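Local coordinates for protein homoserine dehydrogenase (Thermoplasma acidophilum, PDB 3ING) that probably catalyses the NADPH-dependent reduction of aspartate semialdehyde to homoserine, on the route from aspartate to threonine and methionine, at residues N123-I128 against G227-L232; V149-V154 against L285-E290; V252-V257 against V265-S270. One frame throughout, in Å; residues are numbered along the deposited sequence. Where two conformers were deposited one is given.

Contact 1 (N123-I128 against G227-L232)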
ATOM      1  N   ASN A 123       0.549 -24.042   8.527  1.00 23.67           N
ATOM      2  CA  ASN A 123       0.662 -25.220   9.357  1.00 24.19           C
ATOM      3  C   ASN A 123       1.720 -25.142  10.444  1.00 23.53           C
ATOM      4  O   ASN A 123       1.564 -25.742  11.514  1.00 22.84           O
ATOM      5  CB  ASN A 123       0.982 -26.421   8.448  1.00 25.65           C
ATOM      6  CG  ASN A 123      -0.198 -26.829   7.578  1.00 22.73           C
ATOM      7  OD1 ASN A 123      -1.188 -27.317   8.092  1.00 22.99           O
ATOM      8  ND2 ASN A 123      -0.074 -26.680   6.270  1.00 23.14           N
ATOM      9  N   LYS A 124       2.801 -24.420  10.175  1.00 22.23           N
ATOM     10  CA  LYS A 124       3.999 -24.441  10.999  1.00 21.41           C
ATOM     11  C   LYS A 124       4.527 -23.027  11.329  1.00 22.96           C
ATOM     12  O   LYS A 124       5.737 -22.806  11.437  1.00 21.11           O
ATOM     13  CB  LYS A 124       5.091 -25.248  10.278  1.00 23.80           C
ATOM     14  CG  LYS A 124       4.731 -26.714   9.932  1.00 23.11           C
ATOM     15  CD  LYS A 124       5.537 -27.758  10.642  1.00 37.54           C
ATOM     16  CE  LYS A 124       5.831 -27.420  12.082  1.00 38.41           C
ATOM     17  NZ  LYS A 124       5.881 -28.590  12.967  1.00 35.10           N
ATOM     18  N   TRP A 125       3.612 -22.100  11.559  1.00 20.26           N
ATOM     19  CA  TRP A 125       3.962 -20.701  11.840  1.00 19.66           C
ATOM     20  C   TRP A 125       4.923 -20.629  13.003  1.00 19.24           C
ATOM     21  O   TRP A 125       5.947 -19.962  12.935  1.00 20.40           O
ATOM     22  CB  TRP A 125       2.701 -19.919  12.203  1.00 21.98           C
ATOM     23  CG  TRP A 125       2.931 -18.488  12.462  1.00 20.09           C
ATOM     24  CD1 TRP A 125       3.371 -17.914  13.626  1.00 26.67           C
ATOM     25  CD2 TRP A 125       2.763 -17.419  11.523  1.00 22.48           C
ATOM     26  NE1 TRP A 125       3.465 -16.559  13.462  1.00 24.92           N
ATOM     27  CE2 TRP A 125       3.097 -16.232  12.182  1.00 23.53           C
ATOM     28  CE3 TRP A 125       2.361 -17.360  10.181  1.00 25.12           C
ATOM     29  CZ2 TRP A 125       3.065 -14.994  11.551  1.00 24.25           C
ATOM     30  CZ3 TRP A 125       2.317 -16.126   9.551  1.00 24.02           C
ATOM     31  CH2 TRP A 125       2.669 -14.957  10.244  1.00 23.29           C
ATOM     32  N   HIS A 126       4.593 -21.330  14.073  1.00 19.86           N
ATOM     33  CA  HIS A 126       5.401 -21.280  15.290  1.00 21.67           C
ATOM     34  C   HIS A 126       6.843 -21.721  15.052  1.00 23.10           C
ATOM     35  O   HIS A 126       7.779 -21.011  15.407  1.00 23.03           O
ATOM     36  CB  HIS A 126       4.775 -22.115  16.418  1.00 18.85           C
ATOM     37  CG  HIS A 126       5.677 -22.258  17.608  1.00 20.40           C
ATOM     38  ND1 HIS A 126       5.728 -21.316  18.620  1.00 24.25           N
ATOM     39  CD2 HIS A 126       6.606 -23.194  17.916  1.00 27.13           C
ATOM     40  CE1 HIS A 126       6.641 -21.679  19.508  1.00 25.17           C
ATOM     41  NE2 HIS A 126       7.212 -22.799  19.090  1.00 24.13           N
ATOM     42  N   ASP A 127       7.019 -22.902  14.458  1.00 23.60           N
ATOM     43  CA  ASP A 127       8.345 -23.430  14.240  1.00 21.73           C
ATOM     44  C   ASP A 127       9.100 -22.613  13.224  1.00 21.26           C
ATOM     45  O   ASP A 127      10.285 -22.370  13.380  1.00 17.78           O
ATOM     46  CB  ASP A 127       8.278 -24.885  13.788  1.00 24.39           C
ATOM     47  CG  ASP A 127       7.766 -25.798  14.886  1.00 30.70           C
ATOM     48  OD1 ASP A 127       8.198 -25.583  16.024  1.00 26.68           O
ATOM     49  OD2 ASP A 127       6.933 -26.688  14.600  1.00 30.79           O
ATOM     50  N   ILE A 128       8.416 -22.167  12.181  1.00 20.50           N
ATOM     51  CA  ILE A 128       9.076 -21.301  11.218  1.00 20.95           C
ATOM     52  C   ILE A 128       9.539 -19.997  11.861  1.00 23.68           C
ATOM     53  O   ILE A 128      10.667 -19.564  11.623  1.00 20.99           O
ATOM     54  CB  ILE A 128       8.177 -20.989  10.016  1.00 20.72           C
ATOM     55  CG1 ILE A 128       7.972 -22.261   9.189  1.00 20.31           C
ATOM     56  CG2 ILE A 128       8.781 -19.811   9.192  1.00 16.57           C
ATOM     57  CD1 ILE A 128       6.869 -22.147   8.128  1.00 18.25           C
ATOM     58  N   GLY A 227      -0.989 -11.410  15.845  1.00 22.77           N
ATOM     59  CA  GLY A 227       0.124 -11.948  16.600  1.00 23.66           C
ATOM     60  C   GLY A 227      -0.112 -13.313  17.203  1.00 25.77           C
ATOM     61  O   GLY A 227       0.559 -13.696  18.156  1.00 28.04           O
ATOM     62  N   THR A 228      -1.061 -14.060  16.666  1.00 22.54           N
ATOM     63  CA  THR A 228      -1.337 -15.388  17.140  1.00 20.48           C
ATOM     64  C   THR A 228      -0.451 -16.380  16.389  1.00 21.35           C
ATOM     65  O   THR A 228       0.290 -15.993  15.465  1.00 19.23           O
ATOM     66  CB  THR A 228      -2.810 -15.714  16.872  1.00 22.12           C
ATOM     67  OG1 THR A 228      -3.110 -15.331  15.522  1.00 22.21           O
ATOM     68  CG2 THR A 228      -3.693 -14.904  17.814  1.00 18.72           C
ATOM     69  N   GLU A 229      -0.524 -17.655  16.795  1.00 20.66           N
ATOM     70  CA  GLU A 229       0.202 -18.713  16.120  1.00 23.50           C
ATOM     71  C   GLU A 229      -0.782 -19.838  15.809  1.00 24.02           C
ATOM     72  O   GLU A 229      -0.522 -20.997  16.104  1.00 22.61           O
ATOM     73  CB  GLU A 229       1.397 -19.177  16.967  1.00 21.70           C
ATOM     74  CG  GLU A 229       2.406 -18.074  17.106  1.00 29.48           C
ATOM     75  CD  GLU A 229       3.728 -18.586  17.613  1.00 37.52           C
ATOM     76  OE1 GLU A 229       3.675 -19.477  18.474  1.00 33.33           O
ATOM     77  OE2 GLU A 229       4.798 -18.109  17.148  1.00 33.46           O
ATOM     78  N   TYR A 230      -1.919 -19.467  15.200  1.00 25.13           N
ATOM     79  CA  TYR A 230      -2.926 -20.418  14.846  1.00 22.95           C
ATOM     80  C   TYR A 230      -2.408 -21.317  13.702  1.00 22.42           C
ATOM     81  O   TYR A 230      -1.428 -20.983  13.025  1.00 20.38           O
ATOM     82  CB  TYR A 230      -4.190 -19.706  14.376  1.00 25.96           C
ATOM     83  CG  TYR A 230      -5.056 -19.036  15.439  1.00 24.55           C
ATOM     84  CD1 TYR A 230      -4.674 -18.940  16.759  1.00 23.24           C
ATOM     85  CD2 TYR A 230      -6.249 -18.419  15.068  1.00 29.14           C
ATOM     86  CE1 TYR A 230      -5.474 -18.258  17.689  1.00 29.87           C
ATOM     87  CE2 TYR A 230      -7.042 -17.760  15.984  1.00 26.36           C
ATOM     88  CZ  TYR A 230      -6.660 -17.674  17.286  1.00 23.79           C
ATOM     89  OH  TYR A 230      -7.504 -16.986  18.161  1.00 22.08           O
ATOM     90  N   THR A 231      -3.044 -22.482  13.579  1.00 23.05           N
ATOM     91  CA  THR A 231      -2.866 -23.391  12.461  1.00 22.81           C
ATOM     92  C   THR A 231      -4.247 -23.555  11.788  1.00 23.81           C
ATOM     93  O   THR A 231      -5.242 -22.947  12.202  1.00 22.90           O
ATOM     94  CB  THR A 231      -2.408 -24.788  12.947  1.00 22.58           C
ATOM     95  OG1 THR A 231      -3.490 -25.429  13.642  1.00 22.63           O
ATOM     96  CG2 THR A 231      -1.158 -24.703  13.882  1.00 17.05           C
ATOM     97  N   LEU A 232      -4.331 -24.434  10.798  1.00 22.76           N
ATOM     98  CA  LEU A 232      -5.601 -24.726  10.131  1.00 24.43           C
ATOM     99  C   LEU A 232      -6.652 -25.257  11.080  1.00 25.58           C
ATOM    100  O   LEU A 232      -7.840 -25.084  10.831  1.00 26.68           O
ATOM    101  CB  LEU A 232      -5.366 -25.731   8.990  1.00 24.93           C
ATOM    102  CG  LEU A 232      -4.559 -25.184   7.795  1.00 30.67           C
ATOM    103  CD1 LEU A 232      -4.110 -26.294   6.784  1.00 30.46           C
ATOM    104  CD2 LEU A 232      -5.356 -24.081   7.054  1.00 25.73           C
TER
HETATM  105  O   HOH W   1      -2.505 -27.063  10.407  1.00 23.17           O
HETATM  106  O   HOH W   2       0.568 -22.335  11.623  1.00 27.00           O
HETATM  107  O   HOH W   3       2.266 -14.204  15.135  1.00 33.86           O
HETATM  108  O   HOH W   4       4.731 -15.766  16.065  1.00 41.85           O
HETATM  109  O   HOH W   5       7.414 -18.878  17.138  1.00 35.82           O
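His-126 ND1 donates to Glu-229 OE1 over 2.8 Å, the one direct hydrogen bond between helix segment 123-128 and loop segment 227-232. The acceptor lies close to the imidazole plane, whereas the carboxylate is turned 90° to that ring and accepts the N-H on the syn side of OE1, 25° out of its own plane. CG of His-126 is anti to the backbone N (chi1 171°), and the ring's own turn about CB-CG brings ND1 to the carboxylate.

Direct packing is sparse. Glu-229 CG rests 3.6 Å from Trp-125 CD1, the two side chains crossing at about a right angle, and Leu-232 CD1 lies 3.4 Å from the amide oxygen Asn-123 OD1. The loop follows helix 212-226 and lies against helix 119-135, so the contact joins the Rossmann-type nucleotide-binding part of the chain to the part that carries the predicted proton donor, Lys-217.

Water does most of the remaining bridging. One molecule donates to Asn-123 OD1 at 2.7 Å and accepts from Leu-232 N, while Asn-123 ND2 is held by Ser-119 O. An alanine in place of Asn-123 would probably leave that water without its helix-side acceptor and open a gap beside Leu-232 CD1. Another water links Trp-125 N to Tyr-230 O. A third accepts from Trp-125 NE1 at 3.0 Å and donates to Glu-229 OE2 at 2.6 Å; a further water donates to that same oxygen and to His-126 O.

Contact 2 (V149-V154 against L285-E290). With NA (sodium ion), chain B.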
ATOM      1  N   VAL A 149      -2.255  -8.530  -5.176  1.00 29.11           N
ATOM      2  CA  VAL A 149      -2.766  -7.323  -4.531  1.00 26.52           C
ATOM      3  C   VAL A 149      -1.856  -6.975  -3.356  1.00 25.89           C
ATOM      4  O   VAL A 149      -1.636  -7.812  -2.518  1.00 26.48           O
ATOM      5  CB  VAL A 149      -4.203  -7.498  -4.000  1.00 26.86           C
ATOM      6  CG1 VAL A 149      -4.668  -6.181  -3.385  1.00 22.21           C
ATOM      7  CG2 VAL A 149      -5.150  -7.928  -5.128  1.00 24.84           C
ATOM      8  N   PRO A 150      -1.320  -5.754  -3.304  1.00 27.00           N
ATOM      9  CA  PRO A 150      -0.521  -5.380  -2.133  1.00 24.36           C
ATOM     10  C   PRO A 150      -1.315  -5.450  -0.837  1.00 23.11           C
ATOM     11  O   PRO A 150      -2.385  -4.845  -0.704  1.00 22.00           O
ATOM     12  CB  PRO A 150      -0.108  -3.930  -2.425  1.00 26.29           C
ATOM     13  CG  PRO A 150      -0.226  -3.803  -3.909  1.00 27.82           C
ATOM     14  CD  PRO A 150      -1.377  -4.679  -4.302  1.00 28.03           C
ATOM     15  N   LEU A 151      -0.777  -6.194   0.133  1.00 22.44           N
ATOM     16  CA  LEU A 151      -1.472  -6.471   1.354  1.00 20.45           C
ATOM     17  C   LEU A 151      -0.466  -6.360   2.497  1.00 20.76           C
ATOM     18  O   LEU A 151      -0.547  -5.430   3.307  1.00 21.60           O
ATOM     19  CB  LEU A 151      -2.120  -7.879   1.251  1.00 22.18           C
ATOM     20  CG  LEU A 151      -3.242  -8.210   2.239  1.00 23.18           C
ATOM     21  CD1 LEU A 151      -4.063  -9.449   1.811  1.00 23.37           C
ATOM     22  CD2 LEU A 151      -2.726  -8.373   3.627  1.00 22.14           C
ATOM     23  N   PHE A 152       0.501  -7.270   2.577  1.00 20.99           N
ATOM     24  CA  PHE A 152       1.408  -7.220   3.743  1.00 18.73           C
ATOM     25  C   PHE A 152       2.318  -6.013   3.676  1.00 17.62           C
ATOM     26  O   PHE A 152       2.661  -5.434   4.715  1.00 21.12           O
ATOM     27  CB  PHE A 152       2.129  -8.553   3.959  1.00 18.85           C
ATOM     28  CG  PHE A 152       1.193  -9.654   4.324  1.00 24.38           C
ATOM     29  CD1 PHE A 152       0.479  -9.615   5.519  1.00 21.16           C
ATOM     30  CD2 PHE A 152       0.917 -10.649   3.443  1.00 22.53           C
ATOM     31  CE1 PHE A 152      -0.424 -10.580   5.819  1.00 22.02           C
ATOM     32  CE2 PHE A 152       0.031 -11.646   3.768  1.00 25.09           C
ATOM     33  CZ  PHE A 152      -0.641 -11.605   4.958  1.00 22.98           C
ATOM     34  N   SER A 153       2.682  -5.598   2.481  1.00 20.62           N
ATOM     35  CA  SER A 153       3.525  -4.404   2.318  1.00 20.71           C
ATOM     36  C   SER A 153       2.741  -3.147   2.771  1.00 21.15           C
ATOM     37  O   SER A 153       3.321  -2.172   3.287  1.00 22.87           O
ATOM     38  CB  SER A 153       3.975  -4.287   0.870  1.00 19.46           C
ATOM     39  OG  SER A 153       2.925  -4.255  -0.104  1.00 20.47           O
ATOM     40  N   VAL A 154       1.417  -3.187   2.557  1.00 21.92           N
ATOM     41  CA  VAL A 154       0.506  -2.093   2.997  1.00 22.40           C
ATOM     42  C   VAL A 154       0.420  -2.072   4.523  1.00 22.25           C
ATOM     43  O   VAL A 154       0.511  -1.018   5.185  1.00 20.86           O
ATOM     44  CB  VAL A 154      -0.872  -2.278   2.379  1.00 21.38           C
ATOM     45  CG1 VAL A 154      -1.918  -1.308   2.979  1.00 21.29           C
ATOM     46  CG2 VAL A 154      -0.770  -2.149   0.832  1.00 19.13           C
ATOM     47  N   LEU A 285      -8.902  -9.579  -7.250  1.00 22.13           N
ATOM     48  CA  LEU A 285      -9.015  -9.854  -5.813  1.00 21.39           C
ATOM     49  C   LEU A 285      -8.959  -8.526  -5.063  1.00 21.18           C
ATOM     50  O   LEU A 285      -8.629  -7.481  -5.642  1.00 21.76           O
ATOM     51  CB  LEU A 285      -7.877 -10.768  -5.358  1.00 21.95           C
ATOM     52  CG  LEU A 285      -7.777 -12.179  -5.970  1.00 27.44           C
ATOM     53  CD1 LEU A 285      -6.509 -12.948  -5.433  1.00 24.08           C
ATOM     54  CD2 LEU A 285      -8.991 -12.927  -5.621  1.00 21.62           C
ATOM     55  N   GLY A 286      -9.279  -8.533  -3.782  1.00 23.05           N
ATOM     56  CA  GLY A 286      -9.228  -7.295  -3.012  1.00 21.75           C
ATOM     57  C   GLY A 286      -9.739  -7.472  -1.614  1.00 21.88           C
ATOM     58  O   GLY A 286     -10.259  -8.527  -1.270  1.00 20.27           O
ATOM     59  N   TYR A 287      -9.569  -6.429  -0.813  1.00 20.93           N
ATOM     60  CA  TYR A 287      -9.927  -6.450   0.570  1.00 19.73           C
ATOM     61  C   TYR A 287     -10.171  -5.048   1.165  1.00 19.76           C
ATOM     62  O   TYR A 287      -9.932  -3.991   0.534  1.00 17.63           O
ATOM     63  CB  TYR A 287      -8.816  -7.147   1.379  1.00 22.36           C
ATOM     64  CG  TYR A 287      -7.503  -6.370   1.347  1.00 23.91           C
ATOM     65  CD1 TYR A 287      -7.265  -5.350   2.226  1.00 18.39           C
ATOM     66  CD2 TYR A 287      -6.529  -6.652   0.411  1.00 19.86           C
ATOM     67  CE1 TYR A 287      -6.062  -4.604   2.197  1.00 18.09           C
ATOM     68  CE2 TYR A 287      -5.347  -5.918   0.368  1.00 21.40           C
ATOM     69  CZ  TYR A 287      -5.116  -4.900   1.272  1.00 22.53           C
ATOM     70  OH  TYR A 287      -3.910  -4.172   1.240  1.00 21.32           O
ATOM     71  N   GLN A 288     -10.589  -5.047   2.419  0.50 20.64           N
ATOM     72  CA  GLN A 288     -10.844  -3.837   3.150  0.50 21.13           C
ATOM     73  C   GLN A 288     -10.222  -4.014   4.536  0.50 21.46           C
ATOM     74  O   GLN A 288     -10.458  -5.044   5.168  0.50 20.18           O
ATOM     75  CB  GLN A 288     -12.358  -3.620   3.252  0.50 22.96           C
ATOM     76  CG  GLN A 288     -12.784  -2.403   4.014  0.50 23.63           C
ATOM     77  CD  GLN A 288     -14.284  -2.176   4.004  0.50 20.49           C
ATOM     78  OE1 GLN A 288     -15.027  -2.762   4.804  0.50 27.48           O
ATOM     79  NE2 GLN A 288     -14.735  -1.263   3.158  0.50 16.12           N
ATOM     80  N   ILE A 289      -9.433  -3.039   5.004  0.80 20.71           N
ATOM     81  CA  ILE A 289      -8.962  -3.087   6.364  0.80 20.07           C
ATOM     82  C   ILE A 289      -9.497  -1.890   7.120  0.80 20.75           C
ATOM     83  O   ILE A 289      -9.294  -0.740   6.742  0.80 16.60           O
ATOM     84  CB  ILE A 289      -7.427  -3.110   6.524  0.80 23.18           C
ATOM     85  CG1 ILE A 289      -6.757  -2.197   5.509  0.80 23.86           C
ATOM     86  CG2 ILE A 289      -6.901  -4.549   6.491  0.80 24.16           C
ATOM     87  CD1 ILE A 289      -5.334  -1.939   5.833  0.80 29.43           C
ATOM     88  N   GLU A 290     -10.170  -2.183   8.235  0.70 20.58           N
ATOM     89  CA  GLU A 290     -10.613  -1.172   9.200  0.70 19.57           C
ATOM     90  C   GLU A 290      -9.515  -0.933  10.218  0.70 20.67           C
ATOM     91  O   GLU A 290      -9.071  -1.878  10.838  0.70 22.45           O
ATOM     92  CB  GLU A 290     -11.866  -1.614   9.951  0.70 22.07           C
ATOM     93  CG  GLU A 290     -13.016  -2.009   9.088  0.70 28.07           C
ATOM     94  CD  GLU A 290     -14.248  -2.445   9.889  0.70 40.64           C
ATOM     95  OE1 GLU A 290     -14.203  -2.438  11.147  0.70 47.78           O
ATOM     96  OE2 GLU A 290     -15.264  -2.788   9.247  0.70 42.24           O
TER
HETATM   97 NA    NA B 325      -0.675 -10.046  -1.614  1.00 28.32          NA
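Tyr-287 holds CG between its backbone N and carbonyl carbon (chi1 65°), and Leu-151 holds CG anti to its N (chi1 -162°); the turn of the phenol ring about CB-CG (chi2 85°) then sets which edge the leucine meets. Leu-151 CG comes within 3.6 Å of Tyr-287 CE2, the side chains crossing obliquely. At the end of the ring Tyr-287 OH donates to Pro-150 O over 2.6 Å, in the carbonyl plane and on a lone pair, which gives this buried hydroxyl an acceptor and fixes the ring's tip. Val-154 meets the tyrosine tip to tip, its CG2 3.8 Å from Tyr-287 OH. Val-149 slides past the ring in the opposite sense: CG1 touches Tyr-287 CE2 at 3.8 Å, and CG2 packs against Leu-285 CB at 3.9 Å. The Tyr-287 ring also meets that of Phe-167 of strand 164-170, while Ser-158 of the second subunit packs on Pro-150 and Val-154.

While the valine side chain faces strand 286-291, Val-149 O binds the sodium ion at 2.6 Å. Glu-142, Val-145 and Ala-146 share the metal, and Glu-142 OE2 also accepts from Leu-151 N and Phe-152 N. The contact thus sets a sodium-binding loop and the start of helix 152-157 against the antiparallel sheet of the homoserine dehydrogenase fold.

Contact 3 (V252-V257 against V265-S270)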
ATOM      1  N   VAL A 252     -15.765 -15.083   1.125  1.00 20.15           N
ATOM      2  CA  VAL A 252     -15.109 -13.986   1.818  1.00 21.34           C
ATOM      3  C   VAL A 252     -14.345 -14.500   3.027  1.00 22.02           C
ATOM      4  O   VAL A 252     -14.854 -15.302   3.809  1.00 23.75           O
ATOM      5  CB  VAL A 252     -16.164 -12.938   2.299  1.00 22.89           C
ATOM      6  CG1 VAL A 252     -15.516 -11.813   3.102  1.00 16.05           C
ATOM      7  CG2 VAL A 252     -16.965 -12.356   1.072  1.00 19.40           C
ATOM      8  N   THR A 253     -13.117 -14.032   3.151  1.00 22.09           N
ATOM      9  CA  THR A 253     -12.240 -14.360   4.254  1.00 21.33           C
ATOM     10  C   THR A 253     -12.204 -13.160   5.199  1.00 21.98           C
ATOM     11  O   THR A 253     -11.837 -12.029   4.790  1.00 21.21           O
ATOM     12  CB  THR A 253     -10.820 -14.690   3.780  1.00 22.55           C
ATOM     13  OG1 THR A 253     -10.847 -15.820   2.898  1.00 22.46           O
ATOM     14  CG2 THR A 253      -9.903 -15.027   4.975  1.00 21.21           C
ATOM     15  N   GLU A 254     -12.591 -13.413   6.450  1.00 24.10           N
ATOM     16  CA  GLU A 254     -12.596 -12.387   7.516  1.00 25.11           C
ATOM     17  C   GLU A 254     -11.703 -12.742   8.731  1.00 24.57           C
ATOM     18  O   GLU A 254     -11.648 -13.905   9.201  1.00 20.73           O
ATOM     19  CB  GLU A 254     -14.000 -12.177   8.037  1.00 26.96           C
ATOM     20  CG  GLU A 254     -15.075 -11.982   6.977  1.00 38.16           C
ATOM     21  CD  GLU A 254     -16.471 -11.956   7.581  1.00 47.44           C
ATOM     22  OE1 GLU A 254     -16.963 -13.043   8.016  1.00 45.34           O
ATOM     23  OE2 GLU A 254     -17.048 -10.849   7.622  1.00 54.72           O
ATOM     24  N   VAL A 255     -11.056 -11.718   9.266  1.00 19.62           N
ATOM     25  CA  VAL A 255     -10.206 -11.836  10.436  1.00 21.84           C
ATOM     26  C   VAL A 255     -10.545 -10.660  11.316  1.00 22.50           C
ATOM     27  O   VAL A 255     -10.540  -9.493  10.880  1.00 24.92           O
ATOM     28  CB  VAL A 255      -8.720 -11.877  10.052  1.00 25.48           C
ATOM     29  CG1 VAL A 255      -7.854 -11.781  11.280  1.00 33.78           C
ATOM     30  CG2 VAL A 255      -8.400 -13.189   9.269  1.00 27.04           C
ATOM     31  N   TYR A 256     -10.854 -10.958  12.552  1.00 22.98           N
ATOM     32  CA  TYR A 256     -11.334  -9.958  13.511  1.00 25.09           C
ATOM     33  C   TYR A 256     -11.291 -10.564  14.905  1.00 24.52           C
ATOM     34  O   TYR A 256     -10.988 -11.723  15.039  1.00 22.87           O
ATOM     35  CB  TYR A 256     -12.755  -9.530  13.175  1.00 22.73           C
ATOM     36  CG  TYR A 256     -13.770 -10.636  13.197  1.00 26.97           C
ATOM     37  CD1 TYR A 256     -13.969 -11.441  12.089  1.00 34.65           C
ATOM     38  CD2 TYR A 256     -14.546 -10.863  14.317  1.00 23.10           C
ATOM     39  CE1 TYR A 256     -14.893 -12.454  12.111  1.00 30.02           C
ATOM     40  CE2 TYR A 256     -15.475 -11.870  14.344  1.00 34.06           C
ATOM     41  CZ  TYR A 256     -15.656 -12.648  13.239  1.00 29.78           C
ATOM     42  OH  TYR A 256     -16.570 -13.662  13.266  1.00 39.22           O
ATOM     43  N   VAL A 257     -11.604  -9.776  15.934  1.00 26.78           N
ATOM     44  CA  VAL A 257     -11.600 -10.256  17.311  1.00 27.82           C
ATOM     45  C   VAL A 257     -13.041 -10.405  17.829  1.00 30.54           C
ATOM     46  O   VAL A 257     -13.835  -9.491  17.692  1.00 26.07           O
ATOM     47  CB  VAL A 257     -10.847  -9.294  18.228  1.00 29.02           C
ATOM     48  CG1 VAL A 257     -10.951  -9.752  19.707  1.00 27.29           C
ATOM     49  CG2 VAL A 257      -9.413  -9.183  17.788  1.00 25.27           C
ATOM     50  N   VAL A 265     -12.261 -16.665   9.611  0.50 24.46           N
ATOM     51  CA  VAL A 265     -13.378 -17.376   9.000  0.50 24.77           C
ATOM     52  C   VAL A 265     -13.550 -17.091   7.505  0.50 23.86           C
ATOM     53  O   VAL A 265     -13.708 -15.931   7.129  0.50 24.37           O
ATOM     54  CB  VAL A 265     -14.712 -16.948   9.650  0.50 26.81           C
ATOM     55  CG1 VAL A 265     -15.882 -17.587   8.907  0.50 24.29           C
ATOM     56  CG2 VAL A 265     -14.747 -17.288  11.122  0.50 19.32           C
ATOM     57  N   SER A 266     -13.595 -18.143   6.681  1.00 24.30           N
ATOM     58  CA  SER A 266     -13.863 -18.020   5.237  1.00 22.95           C
ATOM     59  C   SER A 266     -15.250 -18.638   4.954  1.00 25.63           C
ATOM     60  O   SER A 266     -15.529 -19.777   5.320  1.00 23.78           O
ATOM     61  CB  SER A 266     -12.783 -18.710   4.424  1.00 26.15           C
ATOM     62  OG  SER A 266     -11.531 -18.062   4.639  1.00 16.87           O
ATOM     63  N   ARG A 267     -16.134 -17.889   4.328  1.00 26.32           N
ATOM     64  CA  ARG A 267     -17.504 -18.372   4.194  1.00 28.92           C
ATOM     65  C   ARG A 267     -18.152 -17.781   2.955  1.00 28.74           C
ATOM     66  O   ARG A 267     -17.736 -16.764   2.464  1.00 21.35           O
ATOM     67  CB  ARG A 267     -18.300 -18.034   5.459  1.00 27.38           C
ATOM     68  CG  ARG A 267     -18.430 -16.558   5.767  1.00 37.22           C
ATOM     69  CD  ARG A 267     -19.114 -16.321   7.141  1.00 39.70           C
ATOM     70  NE  ARG A 267     -19.080 -14.914   7.570  1.00 41.79           N
ATOM     71  CZ  ARG A 267     -20.124 -14.076   7.546  1.00 48.68           C
ATOM     72  NH1 ARG A 267     -21.322 -14.466   7.128  1.00 47.15           N
ATOM     73  NH2 ARG A 267     -19.984 -12.822   7.958  1.00 48.52           N
ATOM     74  N   ILE A 268     -19.173 -18.443   2.441  1.00 30.14           N
ATOM     75  CA  ILE A 268     -19.878 -17.919   1.289  1.00 29.59           C
ATOM     76  C   ILE A 268     -20.918 -16.912   1.777  1.00 31.08           C
ATOM     77  O   ILE A 268     -21.752 -17.240   2.599  1.00 35.09           O
ATOM     78  CB  ILE A 268     -20.494 -19.037   0.408  1.00 31.64           C
ATOM     79  CG1 ILE A 268     -19.386 -19.827  -0.294  1.00 30.83           C
ATOM     80  CG2 ILE A 268     -21.388 -18.412  -0.616  1.00 29.73           C
ATOM     81  CD1 ILE A 268     -19.816 -21.162  -0.903  1.00 39.45           C
ATOM     82  N   ILE A 269     -20.853 -15.682   1.275  1.00 28.17           N
ATOM     83  CA  ILE A 269     -21.738 -14.620   1.682  1.00 30.66           C
ATOM     84  C   ILE A 269     -22.388 -13.967   0.464  1.00 30.01           C
ATOM     85  O   ILE A 269     -21.728 -13.739  -0.549  1.00 28.24           O
ATOM     86  CB  ILE A 269     -20.976 -13.470   2.384  1.00 31.54           C
ATOM     87  CG1 ILE A 269     -20.023 -13.971   3.459  1.00 35.34           C
ATOM     88  CG2 ILE A 269     -21.957 -12.519   3.031  1.00 36.77           C
ATOM     89  CD1 ILE A 269     -19.350 -12.826   4.220  1.00 29.47           C
ATOM     90  N   SER A 270     -23.660 -13.607   0.590  1.00 28.68           N
ATOM     91  CA  SER A 270     -24.349 -12.834  -0.438  1.00 29.78           C
ATOM     92  C   SER A 270     -24.167 -11.374  -0.097  1.00 30.47           C
ATOM     93  O   SER A 270     -24.786 -10.862   0.835  1.00 31.90           O
ATOM     94  CB  SER A 270     -25.835 -13.168  -0.488  1.00 30.37           C
ATOM     95  OG  SER A 270     -26.010 -14.487  -0.949  1.00 35.22           O
TER
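Val-252 and Arg-267 pair through both of their backbone polar groups, Val-252 N giving to Arg-267 O and Arg-267 N to Val-252 O. Glu-254 and Val-265 do the same: Glu-254 N reaches Val-265 O at 2.8 Å, and Val-265 N returns a bond to Glu-254 O with a nearly straight angle of 169° at the hydrogen. Between these two hydrogen-bonded pairs lies the non-hydrogen-bonded pair Thr-253 and Ser-266, whose CA atoms are 4.1 Å apart. Here a CA-H...O contact from Ser-266 CA to Val-252 O, 3.2 Å long, supplements the amide bonds.

On the sheet face of Thr-253 and Ser-266, Thr-253 OG1 and Ser-266 OG are hydrogen-bonded at 2.9 Å, and either hydroxyl could be the donor. Both residues are buried, and the bond gives one hydroxyl proton an acceptor on the side where Ser-218 of helix 212-226 packs on Thr-253.

The face of Val-252, Glu-254, Val-265 and Arg-267 carries the salt bridge. Arg-267 approaches side-on and sends NE, at 2.9 Å, and NH2, at 3.0 Å, to the single oxygen Glu-254 OE1. Both nitrogens come from the same side of the carboxylate plane, which is turned 46° from the guanidinium. Ile-269 CD1 lies 3.6 Å above the centre of the guanidinium plane and also packs against Val-252 CB at 3.7 Å.

With two N-H groups of a cation converging on one carboxylate oxygen, Glu-254 is likely to stay ionised, its charge offset by Arg-267 across the hairpin.

How the contacts relate
Contacts 2 and 3 both reach the same antiparallel sheet: the hairpin 249-258/261-270 forms one side of it, and strand 286-291 lies beyond strand 164-170. Their centres are 15 Å apart, and contact 3 is nested within the chain loop that contact 2 closes. Contact 1 sits at the surface, 21 Å from contact 2 and 19 Å from contact 3, centre to centre. In each pairing the nearest atoms are about 7 Å apart. All three approach Lys-217, the predicted proton donor: side chain to side chain, Leu-232 is about 8 Å away, Leu-285 about 6 Å and Thr-253 about 6 Å. The side chain of Leu-285 is also about 7 Å from the bound NADPH.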